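Local coordinates for protein esterase A (Caulobacter crescentus, PDB 5GKV) that probably hydrolyses ester bonds as a serine esterase related to penicillin-binding proteins and class C-type beta-lactamases, at residues 73-78 with 216-221; 133-138 with 152-157; 202-207 with 284-289; 332-337 with 351-356. All coordinates share one frame; numbering follows the deposited sequence.

Overall arrangement
All four contacts tie together parts of one beta-lactamase-type domain. Contacts 1 and 3 meet directly: Arg217 of contact 1 forms a salt bridge with Asp205 of contact 3, and both reach the small three-stranded sheet 76-77, 266-268 and 206-208. Contact 4, at a hairpin end of the large antiparallel sheet, comes within about 8 Å of contact 3 between nearest atoms and stays about 17 Å from contact 1, again between nearest atoms. Contact 2 belongs to the helical part, with its centre about 35 Å from that of contact 3, on the opposite side of the chain's centre. The SxxK serine motif of this family is expected near the start of helix 82-95, shortly after the 73-78 segment of contact 1.

Contact 1 of 4, residues 73-78 with 216-221; sequences DTLTAL and DRVADL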
loop_
_atom_site.group_PDB
_atom_site.type_symbol
_atom_site.label_atom_id
_atom_site.label_comp_id
_atom_site.label_asym_id
_atom_site.label_seq_id
_atom_site.Cartn_x
_atom_site.Cartn_y
_atom_site.Cartn_z
ATOM N N ASP A 73 -7.022 -13.162 -14.144
ATOM C CA ASP A 73 -7.505 -13.426 -12.794
ATOM C C ASP A 73 -6.371 -13.740 -11.821
ATOM O O ASP A 73 -6.627 -14.181 -10.697
ATOM C CB ASP A 73 -8.540 -14.563 -12.834
ATOM C CG ASP A 73 -9.682 -14.289 -13.843
ATOM O OD1 ASP A 73 -10.182 -13.133 -13.923
ATOM O OD2 ASP A 73 -10.067 -15.228 -14.583
ATOM N N THR A 74 -5.119 -13.509 -12.215
ATOM C CA THR A 74 -3.999 -13.800 -11.330
ATOM C C THR A 74 -3.922 -12.744 -10.224
ATOM O O THR A 74 -3.740 -11.558 -10.517
ATOM C CB THR A 74 -2.691 -13.820 -12.119
ATOM O OG1 THR A 74 -2.665 -14.925 -13.021
ATOM C CG2 THR A 74 -1.503 -13.897 -11.171
ATOM N N LEU A 75 -4.035 -13.170 -8.963
ATOM C CA LEU A 75 -3.849 -12.295 -7.803
ATOM C C LEU A 75 -2.399 -12.325 -7.337
ATOM O O LEU A 75 -1.708 -13.338 -7.489
ATOM C CB LEU A 75 -4.743 -12.729 -6.632
ATOM C CG LEU A 75 -6.246 -12.628 -6.859
ATOM C CD1 LEU A 75 -6.995 -13.308 -5.710
ATOM C CD2 LEU A 75 -6.605 -11.147 -6.959
ATOM N N THR A 76 -1.940 -11.205 -6.759
ATOM C CA THR A 76 -0.584 -11.129 -6.212
ATOM C C THR A 76 -0.623 -10.428 -4.865
ATOM O O THR A 76 -1.373 -9.465 -4.676
ATOM C CB THR A 76 0.404 -10.378 -7.154
ATOM O OG1 THR A 76 0.349 -10.952 -8.467
ATOM C CG2 THR A 76 1.844 -10.506 -6.667
ATOM N N ALA A 77 0.196 -10.901 -3.935
ATOM C CA ALA A 77 0.413 -10.166 -2.690
ATOM C C ALA A 77 0.948 -8.760 -2.967
ATOM O O ALA A 77 1.903 -8.585 -3.719
ATOM C CB ALA A 77 1.389 -10.938 -1.798
ATOM N N LEU A 78 0.347 -7.756 -2.320
ATOM C CA LEU A 78 0.677 -6.357 -2.568
ATOM C C LEU A 78 1.701 -5.793 -1.590
ATOM O O LEU A 78 2.260 -4.724 -1.853
ATOM C CB LEU A 78 -0.593 -5.489 -2.493
ATOM C CG LEU A 78 -1.733 -5.866 -3.438
ATOM C CD1 LEU A 78 -2.973 -4.951 -3.188
ATOM C CD2 LEU A 78 -1.278 -5.821 -4.922
ATOM N N ASP A 216 -5.892 -20.529 -5.284
ATOM C CA ASP A 216 -5.280 -21.186 -6.435
ATOM C C ASP A 216 -4.892 -20.214 -7.539
ATOM O O ASP A 216 -4.072 -20.575 -8.391
ATOM C CB ASP A 216 -6.204 -22.268 -7.010
ATOM C CG ASP A 216 -6.314 -23.492 -6.099
ATOM O OD1 ASP A 216 -7.223 -24.332 -6.331
ATOM O OD2 ASP A 216 -5.493 -23.609 -5.152
ATOM N N ARG A 217 -5.447 -18.999 -7.558
ATOM C CA ARG A 217 -5.054 -18.026 -8.577
ATOM C C ARG A 217 -4.063 -16.990 -8.051
ATOM O O ARG A 217 -3.814 -15.979 -8.723
ATOM C CB ARG A 217 -6.291 -17.344 -9.175
ATOM C CG ARG A 217 -7.107 -16.480 -8.223
ATOM C CD ARG A 217 -8.532 -16.292 -8.784
ATOM N NE ARG A 217 -9.376 -15.434 -7.953
ATOM C CZ ARG A 217 -9.497 -14.117 -8.113
ATOM N NH1 ARG A 217 -8.819 -13.495 -9.072
ATOM N NH2 ARG A 217 -10.296 -13.417 -7.320
ATOM N N VAL A 218 -3.494 -17.224 -6.874
ATOM C CA VAL A 218 -2.474 -16.346 -6.313
ATOM C C VAL A 218 -1.117 -16.713 -6.906
ATOM O O VAL A 218 -0.718 -17.883 -6.897
ATOM C CB VAL A 218 -2.455 -16.451 -4.782
ATOM C CG1 VAL A 218 -1.217 -15.731 -4.213
ATOM C CG2 VAL A 218 -3.722 -15.857 -4.214
ATOM N N ALA A 219 -0.396 -15.708 -7.404
ATOM C CA ALA A 219 0.891 -15.941 -8.045
ATOM C C ALA A 219 1.934 -16.382 -7.031
ATOM O O ALA A 219 1.932 -15.932 -5.888
ATOM C CB ALA A 219 1.367 -14.662 -8.737
ATOM N N ASP A 220 2.835 -17.270 -7.457
ATOM C CA ASP A 220 4.087 -17.475 -6.734
ATOM C C ASP A 220 4.879 -16.182 -6.673
ATOM O O ASP A 220 4.885 -15.387 -7.613
ATOM C CB ASP A 220 4.995 -18.498 -7.438
ATOM C CG ASP A 220 4.444 -19.899 -7.434
ATOM O OD1 ASP A 220 3.516 -20.198 -6.657
ATOM O OD2 ASP A 220 4.972 -20.704 -8.226
ATOM N N LEU A 221 5.637 -16.024 -5.601
ATOM C CA LEU A 221 6.596 -14.942 -5.490
ATOM C C LEU A 221 8.009 -15.472 -5.690
ATOM O O LEU A 221 8.323 -16.616 -5.347
ATOM C CB LEU A 221 6.480 -14.268 -4.122
ATOM C CG LEU A 221 5.118 -13.630 -3.845
ATOM C CD1 LEU A 221 5.054 -13.159 -2.408
ATOM C CD2 LEU A 221 4.921 -12.461 -4.806
HETATM O O HOH W 1 -2.978 -17.410 -11.799
HETATM O O HOH W 2 1.445 -13.489 -4.280
#
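Arg217 has CG between its backbone N and carbonyl carbon (chi1 65°), and from there its chain runs extended to NE; Leu75 has CG anti to its own carbonyl carbon (chi1 -64°), and the two side chains cross at an oblique angle. Leu75 CD1 sits over the centre of one guanidinium face, 3.6 Å from Arg217 CZ. At the edge of the same group, Arg217 NH1 donates to Asp73 O over 2.8 Å, close to the guanidinium plane. Glu214 takes NE and Asp205 takes NH1 as salt-bridge partners, so the group's rotation is fixed by several acceptors at once.

The backbones bridge next to it. Leu75 N donates to Arg217 O at 2.8 Å, and Ala219 N returns a bond of 2.7 Å to Leu75 O. Val218 CA adds a CA-H...O contact to Leu75 O. On the Thr74 side, Ala219 CB packs on Thr74 CG2 at 3.8 Å. Further along, a water accepts from Ala77 N and donates to Ala219 O, continuing the pairing where direct bonds have stopped, while Leu221 CD2 lies 4.1 Å from Thr76 CG2.

The two segments run in roughly the same direction, and this is a single parallel beta bridge, made just before strand 76-77, an outer strand of the small three-stranded sheet in this beta-lactamase-type fold.

Contact 2 of 4, residues 133-138 with 152-157; sequences SGFPDE and AKLAAM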
loop_
_atom_site.group_PDB
_atom_site.type_symbol
_atom_site.label_atom_id
_atom_site.label_comp_id
_atom_site.label_asym_id
_atom_site.label_seq_id
_atom_site.Cartn_x
_atom_site.Cartn_y
_atom_site.Cartn_z
ATOM N N SER A 133 7.533 1.923 15.224
ATOM C CA SER A 133 7.951 1.372 13.931
ATOM C C SER A 133 8.089 -0.148 13.967
ATOM O O SER A 133 7.830 -0.824 12.964
ATOM C CB SER A 133 9.268 2.028 13.506
ATOM O OG SER A 133 9.137 3.446 13.526
ATOM N N GLY A 134 8.492 -0.694 15.102
ATOM C CA GLY A 134 8.525 -2.126 15.337
ATOM C C GLY A 134 8.652 -2.339 16.830
ATOM O O GLY A 134 8.787 -1.386 17.603
ATOM N N PHE A 135 8.572 -3.599 17.232
ATOM C CA PHE A 135 8.798 -3.950 18.628
ATOM C C PHE A 135 10.300 -4.078 18.885
ATOM O O PHE A 135 10.953 -4.920 18.263
ATOM C CB PHE A 135 8.085 -5.250 18.972
ATOM C CG PHE A 135 6.574 -5.211 18.760
ATOM C CD1 PHE A 135 5.781 -4.296 19.443
ATOM C CD2 PHE A 135 5.959 -6.109 17.898
ATOM C CE1 PHE A 135 4.391 -4.270 19.260
ATOM C CE2 PHE A 135 4.567 -6.091 17.704
ATOM C CZ PHE A 135 3.791 -5.174 18.381
ATOM N N PRO A 136 10.888 -3.264 19.776
ATOM C CA PRO A 136 12.330 -3.402 20.050
ATOM C C PRO A 136 12.671 -4.579 20.950
ATOM O O PRO A 136 13.811 -5.057 20.910
ATOM C CB PRO A 136 12.685 -2.074 20.730
ATOM C CG PRO A 136 11.437 -1.736 21.484
ATOM C CD PRO A 136 10.277 -2.187 20.578
ATOM N N ASP A 137 11.721 -5.069 21.734
ATOM C CA ASP A 137 11.934 -6.079 22.757
ATOM C C ASP A 137 11.533 -7.463 22.254
ATOM O O ASP A 137 10.710 -7.607 21.345
ATOM C CB ASP A 137 11.122 -5.732 24.002
ATOM C CG ASP A 137 9.622 -5.698 23.715
ATOM O OD1 ASP A 137 9.205 -4.957 22.787
ATOM O OD2 ASP A 137 8.867 -6.435 24.394
ATOM N N GLU A 138 12.108 -8.485 22.890
ATOM C CA GLU A 138 11.889 -9.873 22.493
ATOM C C GLU A 138 10.402 -10.166 22.310
ATOM O O GLU A 138 9.584 -9.853 23.172
ATOM C CB GLU A 138 12.498 -10.810 23.546
ATOM C CG GLU A 138 12.187 -12.283 23.329
ATOM C CD GLU A 138 13.188 -12.972 22.412
ATOM O OE1 GLU A 138 14.307 -12.435 22.261
ATOM O OE2 GLU A 138 12.841 -14.035 21.850
ATOM N N ALA A 152 -2.603 -5.045 21.610
ATOM C CA ALA A 152 -2.335 -4.827 23.027
ATOM C C ALA A 152 -0.877 -4.443 23.247
ATOM O O ALA A 152 -0.575 -3.538 24.038
ATOM C CB ALA A 152 -2.696 -6.079 23.830
ATOM N N LYS A 153 0.038 -5.094 22.526
ATOM C CA LYS A 153 1.455 -4.776 22.684
ATOM C C LYS A 153 1.766 -3.370 22.180
ATOM O O LYS A 153 2.548 -2.641 22.804
ATOM C CB LYS A 153 2.307 -5.821 21.964
ATOM C CG LYS A 153 3.796 -5.747 22.327
ATOM C CD LYS A 153 4.567 -6.908 21.740
ATOM C CE LYS A 153 6.062 -6.736 21.944
ATOM N NZ LYS A 153 6.430 -6.618 23.370
ATOM N N LEU A 154 1.151 -2.965 21.064
ATOM C CA LEU A 154 1.312 -1.597 20.577
ATOM C C LEU A 154 0.731 -0.593 21.566
ATOM O O LEU A 154 1.351 0.438 21.866
ATOM C CB LEU A 154 0.649 -1.448 19.199
ATOM C CG LEU A 154 1.351 -2.114 18.010
ATOM C CD1 LEU A 154 0.468 -2.166 16.731
ATOM C CD2 LEU A 154 2.670 -1.401 17.689
ATOM N N ALA A 155 -0.475 -0.870 22.077
ATOM C CA ALA A 155 -1.100 0.049 23.018
ATOM C C ALA A 155 -0.224 0.277 24.241
ATOM O O ALA A 155 -0.206 1.383 24.796
ATOM C CB ALA A 155 -2.474 -0.479 23.439
ATOM N N ALA A 156 0.529 -0.738 24.651
ATOM C CA ALA A 156 1.370 -0.631 25.835
ATOM C C ALA A 156 2.761 -0.088 25.537
ATOM O O ALA A 156 3.492 0.242 26.474
ATOM C CB ALA A 156 1.498 -1.997 26.507
ATOM N N MET A 157 3.136 0.047 24.268
ATOM C CA MET A 157 4.522 0.339 23.928
ATOM C C MET A 157 4.856 1.822 24.068
ATOM O O MET A 157 4.052 2.701 23.735
ATOM C CB MET A 157 4.814 -0.138 22.512
ATOM C CG MET A 157 6.189 0.273 21.990
ATOM S SD MET A 157 6.494 -0.412 20.366
ATOM C CE MET A 157 7.933 0.580 19.909
#
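The ring of Phe135 is the apolar centre. Lys153 lays its methylene chain across one face: CD stands 3.6 Å from the centroid of the Phe135 ring and only 13° off its normal, a CH-pi contact. The Leu154 side chain crosses that of Phe135 at about a right angle, with Leu154 CD2 3.7 Å from Phe135 CE1. Met157 comes in obliquely as a Met-aromatic partner, with SD 4.1 Å from Phe135 CD1. Its extended chain ends tip to tip with Pro136, where CE and Pro136 CD are 3.7 Å apart, and the same Met157 CE lies a close 3.1 Å from Gly134 O.

Outward from the ring the lysine turns polar. The Lys153 chain is extended as far as CE and bends at the last torsion (chi4 59°), which carries NZ off to Asp137. There Asp137 OD2 receives Lys153 NZ at 2.6 Å on its syn lone pair, in a salt bridge near the surface.

Lys153 and Leu154 project from helix 147-156, and Met157 follows it directly, with Lys117 binding the carbonyls of Ala155 and Met157. Trp144 also meets the Phe135 ring, while Leu154 packs on Thr173, Tyr176 and Leu177, so that the 133-138 loop is joined to helix 147-156 and that helix to helix 173-186.

Contact 3 of 4, residues 202-207 with 284-289; sequences LGLDLW and GTLDGR
Leu202 overlaps Leu286, the two side chains crossing at a slant, with Leu202 CD1 3.7 Å from Leu286 CD2. The other methyl of Leu202, CD2, reaches the far arm of the hairpin, where it lies 4.0 Å from Arg289 NE and packs as well on CB and CD of that arginine. Leu286 has CG anti to its backbone N (chi1 -175°), and its CD2 goes on to meet Leu204 CD1 tip to tip at 4.1 Å. No direct hydrogen bond joins the segments; leucine methyls and the arginine chain from CB to NE carry most of the contact.

Both backbones turn sharply here. Gly203 is the first residue to leave the helical conformation after helix 190-202, with positive phi, in a Schellman motif. In the other segment, Leu286 to Arg289 form a type I' turn, with Asp287 and Gly288 both at positive phi: the two-residue turn of a tight beta hairpin linking strands 285-286 and 289-290. The pair is closed by Arg289 N to Leu286 O at 2.9 Å and Leu286 N to Arg289 O at 3.0 Å.

Arg275 of helix 270-281 provides a polar link between the sides: its NH2 binds both Leu202 O and Asp287 OD2 while its NH1 takes Gly203 O. Ala279 of the same helix also touches the Leu286 side chain. Farther along the 202-207 segment, away from the hairpin, Trp207 NE1 donates to Asp205 OD1 at 2.9 Å. This nearly straight bond lies in the plane of the indole, at the start of strand 206-208.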
loop_
_atom_site.group_PDB
_atom_site.type_symbol
_atom_site.label_atom_id
_atom_site.label_comp_id
_atom_site.label_asym_id
_atom_site.label_seq_id
_atom_site.Cartn_x
_atom_site.Cartn_y
_atom_site.Cartn_z
ATOM N N LEU A 202 -18.597 -2.704 -6.656
ATOM C CA LEU A 202 -17.949 -2.168 -7.844
ATOM C C LEU A 202 -17.204 -3.229 -8.658
ATOM O O LEU A 202 -16.598 -2.887 -9.678
ATOM C CB LEU A 202 -16.998 -1.026 -7.445
ATOM C CG LEU A 202 -17.707 0.214 -6.866
ATOM C CD1 LEU A 202 -16.727 1.300 -6.417
ATOM C CD2 LEU A 202 -18.698 0.778 -7.879
ATOM N N GLY A 203 -17.249 -4.497 -8.242
ATOM C CA GLY A 203 -16.549 -5.571 -8.924
ATOM C C GLY A 203 -15.041 -5.387 -9.003
ATOM O O GLY A 203 -14.447 -5.551 -10.072
ATOM N N LEU A 204 -14.400 -5.037 -7.888
ATOM C CA LEU A 204 -12.952 -4.865 -7.841
ATOM C C LEU A 204 -12.309 -6.149 -7.336
ATOM O O LEU A 204 -12.691 -6.664 -6.282
ATOM C CB LEU A 204 -12.557 -3.693 -6.938
ATOM C CG LEU A 204 -13.129 -2.333 -7.368
ATOM C CD1 LEU A 204 -12.799 -1.258 -6.371
ATOM C CD2 LEU A 204 -12.605 -1.935 -8.731
ATOM N N ASP A 205 -11.318 -6.652 -8.080
ATOM C CA ASP A 205 -10.614 -7.870 -7.679
ATOM C C ASP A 205 -9.479 -7.490 -6.724
ATOM O O ASP A 205 -8.291 -7.512 -7.062
ATOM C CB ASP A 205 -10.106 -8.626 -8.908
ATOM C CG ASP A 205 -9.893 -10.096 -8.630
ATOM O OD1 ASP A 205 -10.218 -10.561 -7.503
ATOM O OD2 ASP A 205 -9.435 -10.802 -9.544
ATOM N N LEU A 206 -9.885 -7.139 -5.502
ATOM C CA LEU A 206 -8.994 -6.607 -4.479
ATOM C C LEU A 206 -9.509 -7.074 -3.125
ATOM O O LEU A 206 -10.717 -7.005 -2.860
ATOM C CB LEU A 206 -8.933 -5.072 -4.550
ATOM C CG LEU A 206 -8.449 -4.363 -3.276
ATOM C CD1 LEU A 206 -6.947 -4.606 -3.019
ATOM C CD2 LEU A 206 -8.787 -2.865 -3.295
ATOM N N TRP A 207 -8.594 -7.550 -2.280
ATOM C CA TRP A 207 -8.948 -8.278 -1.072
ATOM C C TRP A 207 -7.974 -7.946 0.049
ATOM O O TRP A 207 -6.761 -7.888 -0.169
ATOM C CB TRP A 207 -8.888 -9.796 -1.301
ATOM C CG TRP A 207 -9.595 -10.288 -2.508
ATOM C CD1 TRP A 207 -9.225 -10.116 -3.816
ATOM C CD2 TRP A 207 -10.796 -11.076 -2.534
ATOM N NE1 TRP A 207 -10.131 -10.723 -4.653
ATOM C CE2 TRP A 207 -11.103 -11.325 -3.896
ATOM C CE3 TRP A 207 -11.639 -11.594 -1.543
ATOM C CZ2 TRP A 207 -12.211 -12.067 -4.286
ATOM C CZ3 TRP A 207 -12.746 -12.331 -1.933
ATOM C CH2 TRP A 207 -13.020 -12.561 -3.295
ATOM N N GLY A 284 -13.491 11.442 -6.286
ATOM C CA GLY A 284 -13.995 10.490 -5.314
ATOM C C GLY A 284 -15.038 9.535 -5.843
ATOM O O GLY A 284 -15.627 8.779 -5.063
ATOM N N THR A 285 -15.297 9.547 -7.140
ATOM C CA THR A 285 -16.352 8.736 -7.717
ATOM C C THR A 285 -15.758 7.656 -8.616
ATOM O O THR A 285 -14.804 7.908 -9.351
ATOM C CB THR A 285 -17.319 9.631 -8.485
ATOM O OG1 THR A 285 -17.886 10.566 -7.557
ATOM C CG2 THR A 285 -18.431 8.813 -9.123
ATOM N N LEU A 286 -16.304 6.444 -8.518
ATOM C CA LEU A 286 -15.908 5.329 -9.376
ATOM C C LEU A 286 -17.164 4.687 -9.950
ATOM O O LEU A 286 -18.043 4.258 -9.195
ATOM C CB LEU A 286 -15.086 4.296 -8.603
ATOM C CG LEU A 286 -14.495 3.123 -9.402
ATOM C CD1 LEU A 286 -13.549 3.615 -10.504
ATOM C CD2 LEU A 286 -13.782 2.165 -8.444
ATOM N N ASP A 287 -17.239 4.612 -11.283
ATOM C CA ASP A 287 -18.396 4.034 -11.972
ATOM C C ASP A 287 -19.706 4.588 -11.410
ATOM O O ASP A 287 -20.664 3.856 -11.164
ATOM C CB ASP A 287 -18.373 2.500 -11.902
ATOM C CG ASP A 287 -17.071 1.899 -12.443
ATOM O OD1 ASP A 287 -16.313 2.599 -13.159
ATOM O OD2 ASP A 287 -16.802 0.711 -12.147
ATOM N N GLY A 288 -19.729 5.897 -11.159
ATOM C CA GLY A 288 -20.927 6.570 -10.706
ATOM C C GLY A 288 -21.185 6.549 -9.213
ATOM O O GLY A 288 -22.145 7.188 -8.766
ATOM N N ARG A 289 -20.376 5.846 -8.422
ATOM C CA ARG A 289 -20.608 5.705 -6.987
ATOM C C ARG A 289 -19.606 6.572 -6.229
ATOM O O ARG A 289 -18.395 6.423 -6.413
ATOM C CB ARG A 289 -20.490 4.240 -6.561
ATOM C CG ARG A 289 -20.608 4.013 -5.056
ATOM C CD ARG A 289 -20.584 2.526 -4.691
ATOM N NE ARG A 289 -21.628 1.777 -5.389
ATOM C CZ ARG A 289 -22.640 1.155 -4.791
ATOM N NH1 ARG A 289 -22.750 1.176 -3.468
ATOM N NH2 ARG A 289 -23.539 0.504 -5.521
HETATM O O HOH W 3 -18.488 -0.847 -11.383
#

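Contact 4 of 4, residues 332-337 with 351-356; sequences GPTAEA and DPTRGV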
loop_
_atom_site.group_PDB
_atom_site.type_symbol
_atom_site.label_atom_id
_atom_site.label_comp_id
_atom_site.label_asym_id
_atom_site.label_seq_id
_atom_site.Cartn_x
_atom_site.Cartn_y
_atom_site.Cartn_z
ATOM N N GLY A 332 5.520 9.513 -11.243
ATOM C CA GLY A 332 5.362 10.420 -12.356
ATOM C C GLY A 332 5.700 11.850 -11.979
ATOM O O GLY A 332 6.239 12.119 -10.904
ATOM N N PRO A 333 5.350 12.801 -12.852
ATOM C CA PRO A 333 5.836 14.186 -12.699
ATOM C C PRO A 333 5.050 15.075 -11.741
ATOM O O PRO A 333 5.518 16.181 -11.436
ATOM C CB PRO A 333 5.726 14.734 -14.122
ATOM C CG PRO A 333 4.496 14.021 -14.658
ATOM C CD PRO A 333 4.597 12.612 -14.102
ATOM N N THR A 334 3.885 14.669 -11.257
ATOM C CA THR A 334 3.052 15.566 -10.463
ATOM C C THR A 334 3.451 15.494 -8.993
ATOM O O THR A 334 3.314 14.441 -8.359
ATOM C CB THR A 334 1.580 15.217 -10.640
ATOM O OG1 THR A 334 1.267 15.235 -12.038
ATOM C CG2 THR A 334 0.706 16.226 -9.932
ATOM N N ALA A 335 3.921 16.625 -8.449
ATOM C CA ALA A 335 4.429 16.632 -7.079
ATOM C C ALA A 335 3.373 16.177 -6.082
ATOM O O ALA A 335 3.690 15.454 -5.131
ATOM C CB ALA A 335 4.950 18.026 -6.709
ATOM N N GLU A 336 2.110 16.569 -6.286
ATOM C CA GLU A 336 1.046 16.289 -5.329
ATOM C C GLU A 336 0.290 14.994 -5.631
ATOM O O GLU A 336 -0.715 14.712 -4.971
ATOM C CB GLU A 336 0.059 17.471 -5.238
ATOM C CG GLU A 336 -0.713 17.824 -6.515
ATOM C CD GLU A 336 0.082 18.718 -7.489
ATOM O OE1 GLU A 336 1.309 18.904 -7.323
ATOM O OE2 GLU A 336 -0.534 19.231 -8.447
ATOM N N ALA A 337 0.750 14.195 -6.592
ATOM C CA ALA A 337 0.227 12.838 -6.707
ATOM C C ALA A 337 0.619 12.038 -5.466
ATOM O O ALA A 337 1.512 12.427 -4.707
ATOM C CB ALA A 337 0.751 12.166 -7.978
ATOM N N ASP A 351 -3.334 10.707 -9.307
ATOM C CA ASP A 351 -2.925 12.072 -9.636
ATOM C C ASP A 351 -4.200 12.879 -9.836
ATOM O O ASP A 351 -4.773 12.897 -10.933
ATOM C CB ASP A 351 -2.030 12.088 -10.872
ATOM C CG ASP A 351 -1.594 13.484 -11.274
ATOM O OD1 ASP A 351 -2.065 14.491 -10.670
ATOM O OD2 ASP A 351 -0.787 13.568 -12.226
ATOM N N PRO A 352 -4.693 13.545 -8.784
ATOM C CA PRO A 352 -5.938 14.317 -8.944
ATOM C C PRO A 352 -5.785 15.497 -9.879
ATOM O O PRO A 352 -6.788 15.937 -10.448
ATOM C CB PRO A 352 -6.261 14.783 -7.516
ATOM C CG PRO A 352 -5.538 13.826 -6.631
ATOM C CD PRO A 352 -4.267 13.466 -7.381
ATOM N N THR A 353 -4.566 16.022 -10.046
ATOM C CA THR A 353 -4.370 17.194 -10.894
ATOM C C THR A 353 -4.570 16.856 -12.365
ATOM O O THR A 353 -5.201 17.620 -13.104
ATOM C CB THR A 353 -2.977 17.769 -10.671
ATOM O OG1 THR A 353 -2.839 18.152 -9.296
ATOM C CG2 THR A 353 -2.746 18.974 -11.555
ATOM N N ARG A 354 -4.030 15.723 -12.813
ATOM C CA ARG A 354 -4.181 15.285 -14.195
ATOM C C ARG A 354 -5.349 14.322 -14.387
ATOM O O ARG A 354 -5.683 13.996 -15.528
ATOM C CB ARG A 354 -2.882 14.627 -14.683
ATOM C CG ARG A 354 -1.606 15.426 -14.398
ATOM C CD ARG A 354 -1.393 16.522 -15.414
ATOM N NE ARG A 354 -1.185 15.991 -16.758
ATOM C CZ ARG A 354 0.006 15.718 -17.282
ATOM N NH1 ARG A 354 1.118 15.918 -16.580
ATOM N NH2 ARG A 354 0.084 15.244 -18.521
ATOM N N GLY A 355 -5.975 13.850 -13.309
ATOM C CA GLY A 355 -7.075 12.910 -13.445
ATOM C C GLY A 355 -6.677 11.477 -13.767
ATOM O O GLY A 355 -7.526 10.701 -14.209
ATOM N N VAL A 356 -5.424 11.087 -13.536
ATOM C CA VAL A 356 -4.967 9.758 -13.931
ATOM C C VAL A 356 -4.596 8.956 -12.687
ATOM O O VAL A 356 -4.415 9.495 -11.593
ATOM C CB VAL A 356 -3.780 9.816 -14.917
ATOM C CG1 VAL A 356 -4.135 10.667 -16.128
ATOM C CG2 VAL A 356 -2.529 10.360 -14.239
HETATM O O HOH W 4 1.673 17.047 -13.783
#
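A beta hairpin turn joins strands 347-351 and 356-362, and Asp351, at its start, meets Thr334 of the loop that leads into strand 338-341. Thr334 OG1 donates to Asp351 OD2 at 2.7 Å, arriving from above the carboxylate plane, 38° out of it, while Thr334 CG2 lies 3.4 Å from Asp351 OD1. Tyr383 of helix 373-384 gives OD2 a second hydroxyl partner. The other oxygen, OD1, serves the turn itself: Arg354 N donates to Asp351 OD1 at 3.2 Å, and the bond from Thr353 N is weak. The carboxylate is thus gripped on both oxygens and its rotation largely fixed.

A second link crosses nearer the surface. Glu336 has CG between its backbone N and carbonyl carbon (chi1 63°), and its chain bends at chi2 (-83°), which carries CD round toward the turn. Glu336 OE2 then accepts from Thr353 OG1 at 2.7 Å, on the anti side of the carboxylate. Ala337 CB also packs on Asp351 CB at 4.0 Å. The loop is folded as a type I turn from Thr334 to Ala337, with Ala337 N bonded to Thr334 O.

Asp351 N also bonds Val356 O at 2.8 Å, and Gly355 and Val356 both face Asp351. The contact therefore joins an Asx motif and a G1 beta bulge, at a hairpin end of the large antiparallel sheet, to the loop entering the next strand of that sheet.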